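Local coordinates for glycosyl hydrolase family 2, TIM barrel domain protein (Parabacteroides merdae ATCC 43184, PDB 6DXU) that probably hydrolyses beta-glucuronides as a family 2 glycoside hydrolase, a gut bacterial beta-glucuronidase, at residues 252-257 against 266-271. Numbering follows the deposited sequence.
Sequences FSKTLE and LLAKMK. With BCN (bicine), chain M.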
loop_
_atom_site.group_PDB
_atom_site.type_symbol
_atom_site.label_atom_id
_atom_site.label_comp_id
_atom_site.label_asym_id
_atom_site.label_seq_id
_atom_site.Cartn_x
_atom_site.Cartn_y
_atom_site.Cartn_z
ATOM N N PHE D 252 49.577 -20.753 11.477
ATOM C CA PHE D 252 49.429 -19.327 11.719
ATOM C C PHE D 252 48.468 -19.150 12.878
ATOM O O PHE D 252 47.455 -19.851 12.966
ATOM C CB PHE D 252 48.925 -18.608 10.463
ATOM C CG PHE D 252 48.605 -17.153 10.664
ATOM C CD1 PHE D 252 49.548 -16.177 10.386
ATOM C CD2 PHE D 252 47.350 -16.756 11.116
ATOM C CE1 PHE D 252 49.262 -14.833 10.563
ATOM C CE2 PHE D 252 47.054 -15.411 11.296
ATOM C CZ PHE D 252 48.010 -14.447 11.020
ATOM N N SER D 253 48.789 -18.213 13.758
ATOM C CA SER D 253 47.875 -17.862 14.830
ATOM C C SER D 253 48.159 -16.429 15.253
ATOM O O SER D 253 49.319 -16.038 15.420
ATOM C CB SER D 253 48.019 -18.820 16.014
ATOM O OG SER D 253 46.891 -18.747 16.869
ATOM N N LYS D 254 47.094 -15.649 15.409
ATOM C CA LYS D 254 47.223 -14.263 15.815
ATOM C C LYS D 254 45.975 -13.908 16.604
ATOM O O LYS D 254 44.867 -14.316 16.242
ATOM C CB LYS D 254 47.392 -13.324 14.614
ATOM C CG LYS D 254 47.326 -11.847 14.990
ATOM C CD LYS D 254 47.571 -10.899 13.814
ATOM C CE LYS D 254 46.445 -10.955 12.789
ATOM N NZ LYS D 254 46.286 -9.653 12.076
ATOM N N THR D 255 46.166 -13.208 17.712
ATOM C CA THR D 255 45.060 -12.704 18.508
ATOM C C THR D 255 45.010 -11.187 18.409
ATOM O O THR D 255 46.010 -10.507 18.671
ATOM C CB THR D 255 45.198 -13.149 19.959
ATOM O OG1 THR D 255 45.108 -14.577 20.017
ATOM C CG2 THR D 255 44.088 -12.548 20.799
ATOM N N LEU D 256 43.847 -10.658 18.048
ATOM C CA LEU D 256 43.619 -9.218 18.014
ATOM C C LEU D 256 42.891 -8.855 19.301
ATOM O O LEU D 256 41.749 -9.273 19.508
ATOM C CB LEU D 256 42.810 -8.813 16.784
ATOM C CG LEU D 256 43.385 -9.103 15.395
ATOM C CD1 LEU D 256 43.001 -10.479 14.907
ATOM C CD2 LEU D 256 42.907 -8.052 14.415
ATOM N N GLU D 257 43.560 -8.101 20.170
ATOM C CA GLU D 257 43.022 -7.791 21.490
ATOM C C GLU D 257 42.238 -6.483 21.447
ATOM O O GLU D 257 42.718 -5.482 20.908
ATOM C CB GLU D 257 44.137 -7.701 22.534
ATOM C CG GLU D 257 44.675 -9.053 22.983
ATOM C CD GLU D 257 45.769 -8.937 24.043
ATOM O OE1 GLU D 257 46.201 -7.804 24.343
ATOM O OE2 GLU D 257 46.200 -9.983 24.578
ATOM N N LEU D 266 38.640 -6.698 8.825
ATOM C CA LEU D 266 39.705 -7.535 8.276
ATOM C C LEU D 266 40.530 -8.070 9.439
ATOM O O LEU D 266 41.110 -7.290 10.200
ATOM C CB LEU D 266 40.567 -6.739 7.302
ATOM C CG LEU D 266 41.848 -7.390 6.767
ATOM C CD1 LEU D 266 41.560 -8.655 5.971
ATOM C CD2 LEU D 266 42.597 -6.387 5.922
ATOM N N LEU D 267 40.549 -9.390 9.603
ATOM C CA LEU D 267 41.159 -9.991 10.779
ATOM C C LEU D 267 42.602 -10.395 10.558
ATOM O O LEU D 267 43.399 -10.346 11.501
ATOM C CB LEU D 267 40.373 -11.230 11.219
ATOM C CG LEU D 267 38.898 -11.026 11.592
ATOM C CD1 LEU D 267 38.303 -12.331 12.037
ATOM C CD2 LEU D 267 38.751 -9.987 12.695
ATOM N N ALA D 268 42.961 -10.789 9.340
ATOM C CA ALA D 268 44.303 -11.298 9.115
ATOM C C ALA D 268 44.614 -11.265 7.628
ATOM O O ALA D 268 43.727 -11.412 6.779
ATOM C CB ALA D 268 44.460 -12.722 9.666
ATOM N N LYS D 269 45.888 -11.051 7.329
ATOM C CA LYS D 269 46.401 -11.193 5.978
ATOM C C LYS D 269 47.703 -11.946 6.123
ATOM O O LYS D 269 48.556 -11.545 6.919
ATOM C CB LYS D 269 46.629 -9.837 5.304
ATOM C CG LYS D 269 47.265 -9.929 3.923
ATOM N N MET D 270 47.845 -13.047 5.393
ATOM C CA MET D 270 49.001 -13.892 5.627
ATOM C C MET D 270 49.454 -14.526 4.326
ATOM O O MET D 270 48.674 -14.707 3.384
ATOM C CB MET D 270 48.722 -14.985 6.639
ATOM C CG MET D 270 47.871 -16.067 6.091
ATOM S SD MET D 270 47.349 -17.064 7.446
ATOM C CE MET D 270 48.112 -18.633 7.037
ATOM N N LYS D 271 50.739 -14.836 4.291
ATOM C CA LYS D 271 51.387 -15.477 3.162
ATOM C C LYS D 271 51.894 -16.850 3.575
ATOM O O LYS D 271 52.609 -16.973 4.573
ATOM C CB LYS D 271 52.531 -14.606 2.669
ATOM C CG LYS D 271 53.140 -15.108 1.428
HETATM N N1 BCN M . 52.665 -17.326 7.786
HETATM C C1 BCN M . 51.927 -16.149 7.361
HETATM C C2 BCN M . 52.659 -14.821 7.560
HETATM O O21 BCN M . 53.702 -14.758 8.260
HETATM O O22 BCN M . 52.198 -13.780 7.007
HETATM C C3 BCN M . 51.997 -18.484 7.190
HETATM C C4 BCN M . 52.880 -19.738 7.228
HETATM O O4 BCN M . 53.870 -19.656 6.237
HETATM C C5 BCN M . 52.497 -17.435 9.228
HETATM C C6 BCN M . 53.827 -17.679 9.935
HETATM O O6 BCN M . 53.544 -18.090 11.247
HETATM O O HOH W 1 47.445 -10.007 9.609
#
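Leu267 meets Leu256 and Lys254 where the two sheets come together in the immunoglobulin-like beta sandwich of the glycoside hydrolase family 2 enzymes. Strand 252-257 edges one sheet, pairing with strand 237-244. Strand 266-271 edges the other, pairing with strand 219-229. The strand axes approach to 8.3 Å, so side chains rather than backbone bonds close this margin. Leu267 and Ala268 form a classic beta bulge opposite Val224. Leu267 O accepts a hydrogen bond from Lys254 NZ at 3.0 Å, with the donor tilted 23° from the carbonyl plane. A bend at chi3 (68°) turns the lysine end toward this oxygen. CD1 of Leu256 also packs on Leu267 O, at 3.4 Å. The methyl of Ala268 touches both Phe252 CE2, obliquely to the ring, and Lys254 CE, each at 4.1 Å. At Lys269, the backbone N donates to a water that also takes a bond from Lys254 NZ, linking the strands again. Met270 makes a Met-aromatic contact: SD sits over one face of the Phe252 ring, 3.8 Å from its centroid. Bicine C5 touches the edge of the same ring, 3.4 Å from Phe252 CD1. With an alanine at Phe252, Met270 SD would probably lose its aromatic partner and bicine C5 the ring edge beside it. Lys271 O accepts from bicine N1, and Lys271 N donates to bicine O22 at 3.3 Å.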